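Local atomic coordinates of flavodoxin (Streptococcus pneumoniae serotype 4, PDB entry 5LJL), a protein that binds FMN and probably serves as a low-potential electron donor to a number of redox enzymes. Residues 17-22 and 134-139; 26-29 and 33-36; 45-48 and 52-55. All coordinates share one frame; numbering follows the deposited sequence.

Interaction 1: residues 17-22 and 134-139; sequences EEIADI and ERLEQF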
ATOM      1  N   GLU A  17       8.712  -0.042  -5.066  1.00 12.41           N
ATOM      2  CA  GLU A  17       8.206   0.820  -6.114  1.00 12.86           C
ATOM      3  C   GLU A  17       7.613   0.033  -7.309  1.00 12.54           C
ATOM      4  O   GLU A  17       6.481   0.343  -7.781  1.00 13.15           O
ATOM      5  CB  GLU A  17       9.218   1.887  -6.617  1.00 14.56           C
ATOM      6  CG  GLU A  17       8.585   2.815  -7.603  1.00 15.90           C
ATOM      7  CD  GLU A  17       9.428   3.951  -8.116  1.00 19.58           C
ATOM      8  OE1 GLU A  17      10.599   4.104  -7.717  1.00 21.50           O
ATOM      9  OE2 GLU A  17       8.807   4.738  -8.913  1.00 22.95           O
ATOM     10  N   GLU A  18       8.297  -1.027  -7.683  1.00 13.43           N
ATOM     11  CA  GLU A  18       7.882  -1.862  -8.799  1.00 15.31           C
ATOM     12  C   GLU A  18       6.525  -2.540  -8.478  1.00 14.26           C
ATOM     13  O   GLU A  18       5.625  -2.619  -9.316  1.00 13.65           O
ATOM     14  CB  GLU A  18       8.899  -2.950  -9.048  1.00 16.99           C
ATOM     15  CG  GLU A  18       8.503  -3.818 -10.185  1.00 22.32           C
ATOM     16  CD  GLU A  18       9.627  -4.638 -10.709  1.00 28.76           C
ATOM     17  OE1 GLU A  18       9.708  -4.709 -11.955  1.00 34.65           O
ATOM     18  OE2 GLU A  18      10.388  -5.210  -9.886  1.00 28.61           O
ATOM     19  N   ILE A  19       6.392  -2.968  -7.241  1.00 12.77           N
ATOM     20  CA  ILE A  19       5.142  -3.573  -6.739  1.00 12.83           C
ATOM     21  C   ILE A  19       4.002  -2.603  -6.758  1.00 12.47           C
ATOM     22  O   ILE A  19       2.884  -2.980  -7.160  1.00 12.79           O
ATOM     23  CB  ILE A  19       5.417  -4.139  -5.339  1.00 14.16           C
ATOM     24  CG1 ILE A  19       6.311  -5.410  -5.432  1.00 14.42           C
ATOM     25  CG2 ILE A  19       4.162  -4.286  -4.497  1.00 17.62           C
ATOM     26  CD1 ILE A  19       6.968  -5.723  -4.065  1.00 14.84           C
ATOM     27  N   ALA A  20       4.236  -1.367  -6.297  1.00 11.33           N
ATOM     28  CA  ALA A  20       3.219  -0.306  -6.350  1.00 12.02           C
ATOM     29  C   ALA A  20       2.750  -0.122  -7.802  1.00 12.45           C
ATOM     30  O   ALA A  20       1.556   0.057  -8.105  1.00 11.56           O
ATOM     31  CB  ALA A  20       3.821   0.999  -5.815  1.00 12.27           C
ATOM     32  N   ASP A  21       3.732  -0.069  -8.695  1.00 15.12           N
ATOM     33  CA  ASP A  21       3.470   0.106 -10.121  1.00 16.01           C
ATOM     34  C   ASP A  21       2.664  -1.016 -10.769  1.00 14.27           C
ATOM     35  O   ASP A  21       1.780  -0.705 -11.619  1.00 15.02           O
ATOM     36  CB  ASP A  21       4.792   0.372 -10.859  1.00 16.65           C
ATOM     37  CG  ASP A  21       5.358   1.755 -10.585  1.00 19.26           C
ATOM     38  OD1 ASP A  21       4.620   2.732 -10.198  1.00 21.62           O
ATOM     39  OD2 ASP A  21       6.603   1.860 -10.816  1.00 21.14           O
ATOM     40  N   ILE A  22       2.912  -2.259 -10.358  1.00 12.78           N
ATOM     41  CA  ILE A  22       2.111  -3.373 -10.823  1.00 13.21           C
ATOM     42  C   ILE A  22       0.641  -3.199 -10.432  1.00 13.61           C
ATOM     43  O   ILE A  22      -0.271  -3.487 -11.232  1.00 12.05           O
ATOM     44  CB  ILE A  22       2.690  -4.704 -10.314  1.00 13.96           C
ATOM     45  CG1 ILE A  22       4.032  -4.966 -10.975  1.00 15.59           C
ATOM     46  CG2 ILE A  22       1.737  -5.894 -10.419  1.00 14.85           C
ATOM     47  CD1 ILE A  22       4.941  -5.860 -10.177  1.00 17.48           C
ATOM     48  N   GLU A 134       0.933 -12.032 -10.160  1.00 14.38           N
ATOM     49  CA  GLU A 134      -0.446 -12.598 -10.120  1.00 16.40           C
ATOM     50  C   GLU A 134      -1.174 -12.248  -8.799  1.00 14.87           C
ATOM     51  O   GLU A 134      -2.320 -11.845  -8.820  1.00 13.49           O
ATOM     52  CB  GLU A 134      -0.427 -14.119 -10.338  1.00 18.55           C
ATOM     53  CG  GLU A 134      -1.726 -14.897 -10.189  1.00 18.64           C
ATOM     54  CD  GLU A 134      -2.849 -14.458 -11.131  1.00 18.89           C
ATOM     55  OE1 GLU A 134      -4.024 -14.715 -10.817  1.00 19.86           O
ATOM     56  OE2 GLU A 134      -2.606 -13.856 -12.164  1.00 20.51           O
ATOM     57  N   ARG A 135      -0.510 -12.407  -7.668  1.00 13.85           N
ATOM     58  CA  ARG A 135      -1.124 -12.127  -6.378  1.00 15.13           C
ATOM     59  C   ARG A 135      -1.487 -10.629  -6.296  1.00 12.78           C
ATOM     60  O   ARG A 135      -2.558 -10.223  -5.797  1.00 12.69           O
ATOM     61  CB  ARG A 135      -0.246 -12.549  -5.198  1.00 17.47           C
ATOM     62  CG  ARG A 135      -0.341 -14.044  -4.855  1.00 23.50           C
ATOM     63  CD  ARG A 135       0.559 -14.474  -3.673  1.00 30.69           C
ATOM     64  NE  ARG A 135       0.136 -15.827  -3.266  1.00 44.75           N
ATOM     65  CZ  ARG A 135       0.512 -16.984  -3.852  1.00 55.95           C
ATOM     66  NH1 ARG A 135       1.419 -16.998  -4.845  1.00 55.48           N
ATOM     67  NH2 ARG A 135      -0.016 -18.152  -3.440  1.00 51.02           N
ATOM     68  N   LEU A 136      -0.552  -9.786  -6.722  1.00 11.31           N
ATOM     69  CA  LEU A 136      -0.811  -8.356  -6.750  1.00 10.71           C
ATOM     70  C   LEU A 136      -1.958  -7.994  -7.655  1.00 10.88           C
ATOM     71  O   LEU A 136      -2.761  -7.034  -7.408  1.00 10.43           O
ATOM     72  CB  LEU A 136       0.445  -7.609  -7.195  1.00  9.47           C
ATOM     73  CG  LEU A 136       1.604  -7.610  -6.214  1.00 10.97           C
ATOM     74  CD1 LEU A 136       2.945  -7.270  -6.866  1.00 11.58           C
ATOM     75  CD2 LEU A 136       1.348  -6.749  -4.973  1.00 11.23           C
ATOM     76  N   GLU A 137      -2.000  -8.643  -8.809  1.00 11.12           N
ATOM     77  CA  GLU A 137      -3.136  -8.421  -9.743  1.00 11.78           C
ATOM     78  C   GLU A 137      -4.486  -8.862  -9.154  1.00 10.46           C
ATOM     79  O   GLU A 137      -5.481  -8.102  -9.247  1.00 10.13           O
ATOM     80  CB  GLU A 137      -2.861  -9.046 -11.114  1.00 13.81           C
ATOM     81  CG  GLU A 137      -1.779  -8.259 -11.919  1.00 17.25           C
ATOM     82  CD  GLU A 137      -1.451  -8.945 -13.233  1.00 21.35           C
ATOM     83  OE1 GLU A 137      -1.934 -10.064 -13.468  1.00 24.82           O
ATOM     84  OE2 GLU A 137      -0.767  -8.296 -14.036  1.00 24.60           O
ATOM     85  N   GLN A 138      -4.527  -9.977  -8.433  1.00 10.45           N
ATOM     86  CA  GLN A 138      -5.757 -10.416  -7.794  1.00 10.52           C
ATOM     87  C   GLN A 138      -6.201  -9.450  -6.696  1.00 10.63           C
ATOM     88  O   GLN A 138      -7.406  -9.142  -6.575  1.00  9.11           O
ATOM     89  CB  GLN A 138      -5.655 -11.813  -7.260  1.00 13.15           C
ATOM     90  CG  GLN A 138      -5.450 -12.875  -8.347  1.00 14.64           C
ATOM     91  CD  GLN A 138      -4.999 -14.163  -7.718  1.00 19.27           C
ATOM     92  OE1 GLN A 138      -4.059 -14.219  -6.935  1.00 23.23           O
ATOM     93  NE2 GLN A 138      -5.679 -15.223  -8.071  1.00 21.75           N
ATOM     94  N   PHE A 139      -5.216  -8.950  -5.929  1.00 10.45           N
ATOM     95  CA  PHE A 139      -5.464  -7.846  -4.937  1.00 10.35           C
ATOM     96  C   PHE A 139      -6.112  -6.630  -5.591  1.00  9.86           C
ATOM     97  O   PHE A 139      -7.126  -6.145  -5.127  1.00  9.78           O
ATOM     98  CB  PHE A 139      -4.084  -7.549  -4.310  1.00 10.44           C
ATOM     99  CG  PHE A 139      -3.983  -6.320  -3.478  1.00 10.51           C
ATOM    100  CD1 PHE A 139      -4.164  -6.342  -2.101  1.00 10.86           C
ATOM    101  CD2 PHE A 139      -3.632  -5.120  -4.070  1.00 10.26           C
ATOM    102  CE1 PHE A 139      -3.968  -5.185  -1.352  1.00 10.42           C
ATOM    103  CE2 PHE A 139      -3.473  -3.982  -3.320  1.00 11.96           C
ATOM    104  CZ  PHE A 139      -3.634  -4.015  -1.946  1.00 10.57           C
TER
HETATM  105  O   HOH W   1      -0.228  -4.875 -13.574  1.00 15.73           O
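In the flavodoxin fold, a five-stranded parallel sheet with helices on both faces, helices 15-29 and 130-146 lie side by side over one face, and Ile19 and Ile22 of the first meet Leu136 of the second in the groove between them. The axes of the two short segments approach to 10.0 Å and cross at -47°, room enough for one layer of branched aliphatic side chains. Leu136 points toward helix 15-29 and its isobutyl end is shared by both isoleucines, each crossing it at about a right angle. Its CD2 lies 3.8 Å from Ile19 CG2, while its CB is 3.9 Å from Ile22 CG2; CD1 lies between, 4.0 Å from each of the two CG2 atoms. A chi1 of -72° in Ile19 and -68° in Ile22 sets CG1 beside the backbone N, which leaves CG2 anti to it. Beta-branched isoleucine suits the place, since it offers two branches to the leucine: the short CG2 methyl makes the nearest approach and the longer branch comes in behind it.

Below the groove lies the sheet: Ile19 and Leu136 both touch Val89 of strand 85-92, and Leu136 also packs on Val23. Toward solvent the character changes. Glu137 stands beside the apolar patch, and its aliphatic stem skirts the methyl, CG 4.5 Å from Ile22 CG2, while the carboxylate turns to water. One water donates to Ile22 O at 2.7 Å and, weakly, to Glu137 OE2 at 3.5 Å.

Interaction 2: residues 26-29 and 33-36; sequences KLRD and DVDV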
ATOM      1  N   LYS A  26      -2.709  -2.417 -13.031  1.00 12.27           N
ATOM      2  CA  LYS A  26      -3.935  -3.244 -13.163  1.00 12.16           C
ATOM      3  C   LYS A  26      -5.155  -2.330 -12.893  1.00 11.49           C
ATOM      4  O   LYS A  26      -6.155  -2.367 -13.609  1.00 12.17           O
ATOM      5  CB  LYS A  26      -3.861  -4.502 -12.304  1.00 11.83           C
ATOM      6  CG  LYS A  26      -5.160  -5.327 -12.225  1.00 12.24           C
ATOM      7  CD  LYS A  26      -5.597  -5.845 -13.567  1.00 11.59           C
ATOM      8  CE  LYS A  26      -4.622  -6.952 -14.080  1.00 12.63           C
ATOM      9  NZ  LYS A  26      -5.096  -7.613 -15.351  1.00 12.29           N
ATOM     10  N   LEU A  27      -5.103  -1.507 -11.839  1.00 10.90           N
ATOM     11  CA  LEU A  27      -6.202  -0.582 -11.549  1.00 11.29           C
ATOM     12  C   LEU A  27      -6.533   0.371 -12.712  1.00 12.35           C
ATOM     13  O   LEU A  27      -7.731   0.597 -12.988  1.00 11.92           O
ATOM     14  CB  LEU A  27      -6.022   0.171 -10.239  1.00 12.43           C
ATOM     15  CG  LEU A  27      -6.027  -0.617  -8.945  1.00 11.86           C
ATOM     16  CD1 LEU A  27      -5.675   0.300  -7.732  1.00 11.72           C
ATOM     17  CD2 LEU A  27      -7.358  -1.312  -8.697  1.00 11.31           C
ATOM     18  N   ARG A  28      -5.491   0.870 -13.376  1.00 14.03           N
ATOM     19  CA  ARG A  28      -5.719   1.710 -14.564  1.00 13.16           C
ATOM     20  C   ARG A  28      -6.381   0.920 -15.685  1.00 14.12           C
ATOM     21  O   ARG A  28      -7.361   1.380 -16.255  1.00 14.41           O
ATOM     22  CB  ARG A  28      -4.429   2.382 -15.032  1.00 14.24           C
ATOM     23  CG  ARG A  28      -3.948   3.443 -14.075  1.00 15.03           C
ATOM     24  CD  ARG A  28      -2.607   4.030 -14.522  1.00 18.89           C
ATOM     25  NE  ARG A  28      -2.198   5.162 -13.704  1.00 19.19           N
ATOM     26  CZ  ARG A  28      -0.999   5.318 -13.149  1.00 23.21           C
ATOM     27  NH1 ARG A  28      -0.037   4.426 -13.315  1.00 25.55           N
ATOM     28  NH2 ARG A  28      -0.776   6.410 -12.402  1.00 25.19           N
ATOM     29  N   ASP A  29      -5.925  -0.299 -15.899  1.00 13.90           N
ATOM     30  CA  ASP A  29      -6.505  -1.166 -16.948  1.00 14.89           C
ATOM     31  C   ASP A  29      -7.954  -1.465 -16.663  1.00 15.96           C
ATOM     32  O   ASP A  29      -8.695  -1.756 -17.623  1.00 16.87           O
ATOM     33  CB  ASP A  29      -5.749  -2.488 -17.070  1.00 16.04           C
ATOM     34  CG  ASP A  29      -4.383  -2.363 -17.799  1.00 16.13           C
ATOM     35  OD1 ASP A  29      -4.153  -1.326 -18.493  1.00 17.26           O
ATOM     36  OD2 ASP A  29      -3.601  -3.341 -17.709  1.00 17.84           O
ATOM     37  N   ASP A  33      -8.956   5.931 -12.038  1.00 17.43           N
ATOM     38  CA  ASP A  33      -7.936   6.962 -12.023  1.00 20.37           C
ATOM     39  C   ASP A  33      -7.024   6.567 -10.885  1.00 16.93           C
ATOM     40  O   ASP A  33      -7.529   6.248  -9.814  1.00 17.49           O
ATOM     41  CB  ASP A  33      -8.525   8.326 -11.712  1.00 23.66           C
ATOM     42  CG  ASP A  33      -9.215   8.936 -12.902  1.00 28.78           C
ATOM     43  OD1 ASP A  33      -9.889   9.959 -12.716  1.00 31.93           O
ATOM     44  OD2 ASP A  33      -9.046   8.395 -14.007  1.00 32.53           O
ATOM     45  N   VAL A  34      -5.723   6.615 -11.105  1.00 17.03           N
ATOM     46  CA  VAL A  34      -4.780   6.284 -10.033  1.00 17.88           C
ATOM     47  C   VAL A  34      -3.635   7.274  -9.911  1.00 18.59           C
ATOM     48  O   VAL A  34      -3.024   7.665 -10.938  1.00 18.17           O
ATOM     49  CB  VAL A  34      -4.472   4.766  -9.857  1.00 19.81           C
ATOM     50  CG1 VAL A  34      -5.251   3.821 -10.762  1.00 17.76           C
ATOM     51  CG2 VAL A  34      -3.057   4.355  -9.421  1.00 18.89           C
ATOM     52  N   ASP A  35      -3.397   7.700  -8.675  1.00 14.01           N
ATOM     53  CA  ASP A  35      -2.184   8.459  -8.338  1.00 15.25           C
ATOM     54  C   ASP A  35      -1.190   7.508  -7.663  1.00 13.67           C
ATOM     55  O   ASP A  35      -1.616   6.748  -6.789  1.00 13.82           O
ATOM     56  CB  ASP A  35      -2.538   9.565  -7.353  1.00 14.26           C
ATOM     57  CG  ASP A  35      -3.530  10.561  -7.904  1.00 15.23           C
ATOM     58  OD1 ASP A  35      -3.542  10.785  -9.141  1.00 20.15           O
ATOM     59  OD2 ASP A  35      -4.320  11.078  -7.106  1.00 15.12           O
ATOM     60  N   VAL A  36       0.099   7.568  -8.003  1.00 12.85           N
ATOM     61  CA  VAL A  36       1.168   6.738  -7.416  1.00 15.08           C
ATOM     62  C   VAL A  36       2.245   7.740  -6.988  1.00 15.52           C
ATOM     63  O   VAL A  36       2.812   8.466  -7.827  1.00 15.44           O
ATOM     64  CB  VAL A  36       1.773   5.733  -8.428  1.00 16.42           C
ATOM     65  CG1 VAL A  36       2.861   4.843  -7.821  1.00 17.56           C
ATOM     66  CG2 VAL A  36       0.688   4.861  -9.061  1.00 16.81           C
TER
HETATM   67  O   HOH W   2      -4.494   7.358 -14.044  1.00 28.00           O
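The backbones of Arg28, near the end of helix 15-29, and Asp33, the first residue of strand 33-38, come within 6.2 Å of each other at their CA atoms, where the chain turns from helix to strand in a beta-alpha-beta unit begun by strand 4-9. Val34 points from the strand toward the helix, and its CG1 touches two helix residues, 3.8 Å from Leu27 CB and 3.6 Å from Arg28 CG. A compact beta-branched residue suits a place where the strand runs close under the end of the helix; Val34 also touches Ala24 of the helix and Ile7 of the neighbouring strand 4-9.

Arg28 leaves the helix to the side, but with CG anti to the carbonyl carbon (chi1 -69°) and the chain extended from CG to NE it reaches along the strand. Val34 CG2 lies over one face of the guanidinium, toward its rim, and Val36 CG2 approaches NH2 obliquely at 4.0 Å. The same NH2 donates to Val34 O at 3.0 Å, with an N-H...O angle of 142°. This bond is bent: the donor stands 50° out of the carbonyl plane, and the oxygen is tilted from the guanidinium plane. A water at the guanidinium edge accepts from Arg28 NE at 3.2 Å and from Val34 N at 3.3 Å.

On this outermost strand of the sheet, Arg28 therefore serves the backbone of Val34 twice, directly at its carbonyl and through water at its amide. The long arginine suits an exposed position, CG resting on a valine methyl while NE keeps a water.

Interaction 3: residues 45-48 and 52-55; sequences SDFL and IAIV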
ATOM      1  N   SER A  45      -3.372  12.968   4.525  1.00 12.29           N
ATOM      2  CA  SER A  45      -4.722  13.497   4.382  1.00 13.65           C
ATOM      3  C   SER A  45      -5.272  13.526   2.959  1.00 13.47           C
ATOM      4  O   SER A  45      -6.519  13.617   2.754  1.00 13.76           O
ATOM      5  CB  SER A  45      -4.842  14.883   5.071  1.00 14.36           C
ATOM      6  OG  SER A  45      -4.000  15.805   4.430  1.00 15.27           O
ATOM      7  N   ASP A  46      -4.416  13.411   1.954  1.00 12.75           N
ATOM      8  CA  ASP A  46      -4.858  13.302   0.576  1.00 13.50           C
ATOM      9  C   ASP A  46      -5.768  12.098   0.398  1.00 12.69           C
ATOM     10  O   ASP A  46      -6.606  12.100  -0.499  1.00 13.05           O
ATOM     11  CB  ASP A  46      -3.739  13.231  -0.445  1.00 15.18           C
ATOM     12  CG  ASP A  46      -2.769  14.386  -0.374  1.00 18.59           C
ATOM     13  OD1 ASP A  46      -1.715  14.204  -1.014  1.00 18.11           O
ATOM     14  OD2 ASP A  46      -3.061  15.433   0.265  1.00 19.39           O
ATOM     15  N   PHE A  47      -5.622  11.094   1.252  1.00 12.64           N
ATOM     16  CA  PHE A  47      -6.556   9.926   1.249  1.00 12.04           C
ATOM     17  C   PHE A  47      -8.040  10.282   1.393  1.00 13.32           C
ATOM     18  O   PHE A  47      -8.905   9.500   0.889  1.00 14.58           O
ATOM     19  CB  PHE A  47      -6.140   8.899   2.316  1.00 12.02           C
ATOM     20  CG  PHE A  47      -4.886   8.060   1.953  1.00 11.49           C
ATOM     21  CD1 PHE A  47      -4.564   7.703   0.644  1.00 10.88           C
ATOM     22  CD2 PHE A  47      -4.102   7.505   3.001  1.00 11.74           C
ATOM     23  CE1 PHE A  47      -3.448   6.900   0.375  1.00 11.86           C
ATOM     24  CE2 PHE A  47      -2.982   6.654   2.714  1.00 10.85           C
ATOM     25  CZ  PHE A  47      -2.703   6.370   1.391  1.00 10.57           C
ATOM     26  N   LEU A  48      -8.342  11.387   2.091  1.00 13.07           N
ATOM     27  CA  LEU A  48      -9.775  11.820   2.164  1.00 14.75           C
ATOM     28  C   LEU A  48     -10.432  11.989   0.827  1.00 15.19           C
ATOM     29  O   LEU A  48     -11.653  11.832   0.730  1.00 16.43           O
ATOM     30  CB  LEU A  48      -9.943  13.081   3.000  1.00 16.07           C
ATOM     31  CG  LEU A  48      -9.573  12.897   4.488  1.00 17.63           C
ATOM     32  CD1 LEU A  48      -9.308  14.200   5.247  1.00 21.31           C
ATOM     33  CD2 LEU A  48     -10.581  11.995   5.190  1.00 18.50           C
ATOM     34  N   ILE A  52     -10.135   4.610  -2.825  1.00 12.58           N
ATOM     35  CA  ILE A  52      -9.243   3.506  -2.371  1.00 12.88           C
ATOM     36  C   ILE A  52      -7.951   4.121  -1.942  1.00 12.62           C
ATOM     37  O   ILE A  52      -7.417   4.992  -2.619  1.00 12.67           O
ATOM     38  CB  ILE A  52      -8.968   2.491  -3.498  1.00 13.50           C
ATOM     39  CG1 ILE A  52     -10.252   1.668  -3.805  1.00 13.75           C
ATOM     40  CG2 ILE A  52      -7.780   1.560  -3.176  1.00 13.41           C
ATOM     41  CD1 ILE A  52     -10.178   1.017  -5.162  1.00 14.30           C
ATOM     42  N   ALA A  53      -7.485   3.713  -0.774  1.00 11.06           N
ATOM     43  CA  ALA A  53      -6.149   4.090  -0.196  1.00 10.63           C
ATOM     44  C   ALA A  53      -5.238   2.871  -0.095  1.00  9.66           C
ATOM     45  O   ALA A  53      -5.637   1.922   0.590  1.00  9.30           O
ATOM     46  CB  ALA A  53      -6.336   4.693   1.189  1.00 10.89           C
ATOM     47  N   ILE A  54      -4.041   2.926  -0.686  1.00  9.14           N
ATOM     48  CA  ILE A  54      -3.079   1.815  -0.675  1.00  9.07           C
ATOM     49  C   ILE A  54      -1.712   2.349  -0.204  1.00  9.75           C
ATOM     50  O   ILE A  54      -1.241   3.419  -0.701  1.00  9.69           O
ATOM     51  CB  ILE A  54      -2.966   1.139  -2.036  1.00  9.38           C
ATOM     52  CG1 ILE A  54      -4.305   0.504  -2.479  1.00  9.18           C
ATOM     53  CG2 ILE A  54      -1.829   0.134  -2.088  1.00  9.28           C
ATOM     54  CD1 ILE A  54      -4.417   0.234  -3.922  1.00  9.13           C
ATOM     55  N   VAL A  55      -1.092   1.600   0.707  1.00  8.91           N
ATOM     56  CA  VAL A  55       0.299   1.800   1.083  1.00  8.85           C
ATOM     57  C   VAL A  55       1.089   0.604   0.602  1.00  9.11           C
ATOM     58  O   VAL A  55       0.681  -0.545   0.836  1.00  8.78           O
ATOM     59  CB  VAL A  55       0.512   2.020   2.595  1.00  9.41           C
ATOM     60  CG1 VAL A  55       1.962   1.871   3.000  1.00  9.02           C
ATOM     61  CG2 VAL A  55      -0.106   3.359   2.990  1.00  9.06           C
TER
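Phe47 fastens the connection between strands 33-38 and 52-56 of the flavodoxin fold to the sheet, laying its ring over Ala53 of the central strand 52-56. The segment 45-48 is a turn with helical backbone angles, in which Leu48 N bonds to Ser45 O, and it brings the CA atoms of Phe47 and Ala53 to 6.0 Å.

From the backbone, Phe47 CB sets out obliquely to the strand. With chi1 at -74° CG is anti to the carbonyl carbon, and this carries the ring in over the sheet. CG already meets the alanine methyl, Ala53 CB, at 3.7 Å. Next along one side of the ring, CD1 makes the closest approach, 3.5 Å from Ala53 CB, and CE1 follows, near both CB and CA of Ala53; CD2 and CE2, along the other side, stand a little farther from the same methyl. All six ring atoms thus gather round one carbon, a CH-pi contact in which Ala53 CB is 3.6 Å from the ring centroid and 13° off its normal. Alanine fits because its single methyl lets the flat ring settle close to the strand.

The tip goes farther along the strand. Val55 CG2 lies near the ring plane at the edge, where its branched side chain extends the apolar surface on this side of the sheet. Around the pair, Phe47 also touches Val8 and Leu76, and Phe110 of helix 101-113 packs on Ala53 and Val55, so the aromatic ring lies in a buried apolar layer between sheet and helices. At the far end of the ring, CZ meets the strand's backbone edge-on, 3.9 Å from Ile54 O.

Interactions 1 and 2 share helix 15-29: the first ties it to helix 130-146, the second to strand 33-38 at the edge of the sheet. They touch through Glu137 CG and Lys26 CE, 3.8 Å apart. Interaction 3, about 17 Å from interaction 1 between centres and on the opposite side of the chain's centre, is wholly buried and joined mainly by apolar groups, with an aromatic face on a methyl. Interaction 1 is also aliphatic within but ends in a water bridge, weak on its Glu137 side, where it meets solvent, while interaction 2, the most exposed, adds an arginine bond to its valine packing. Leu27 CD1 meets Ile54 CD1 at 4.0 Å, joining interactions 2 and 3 through the core.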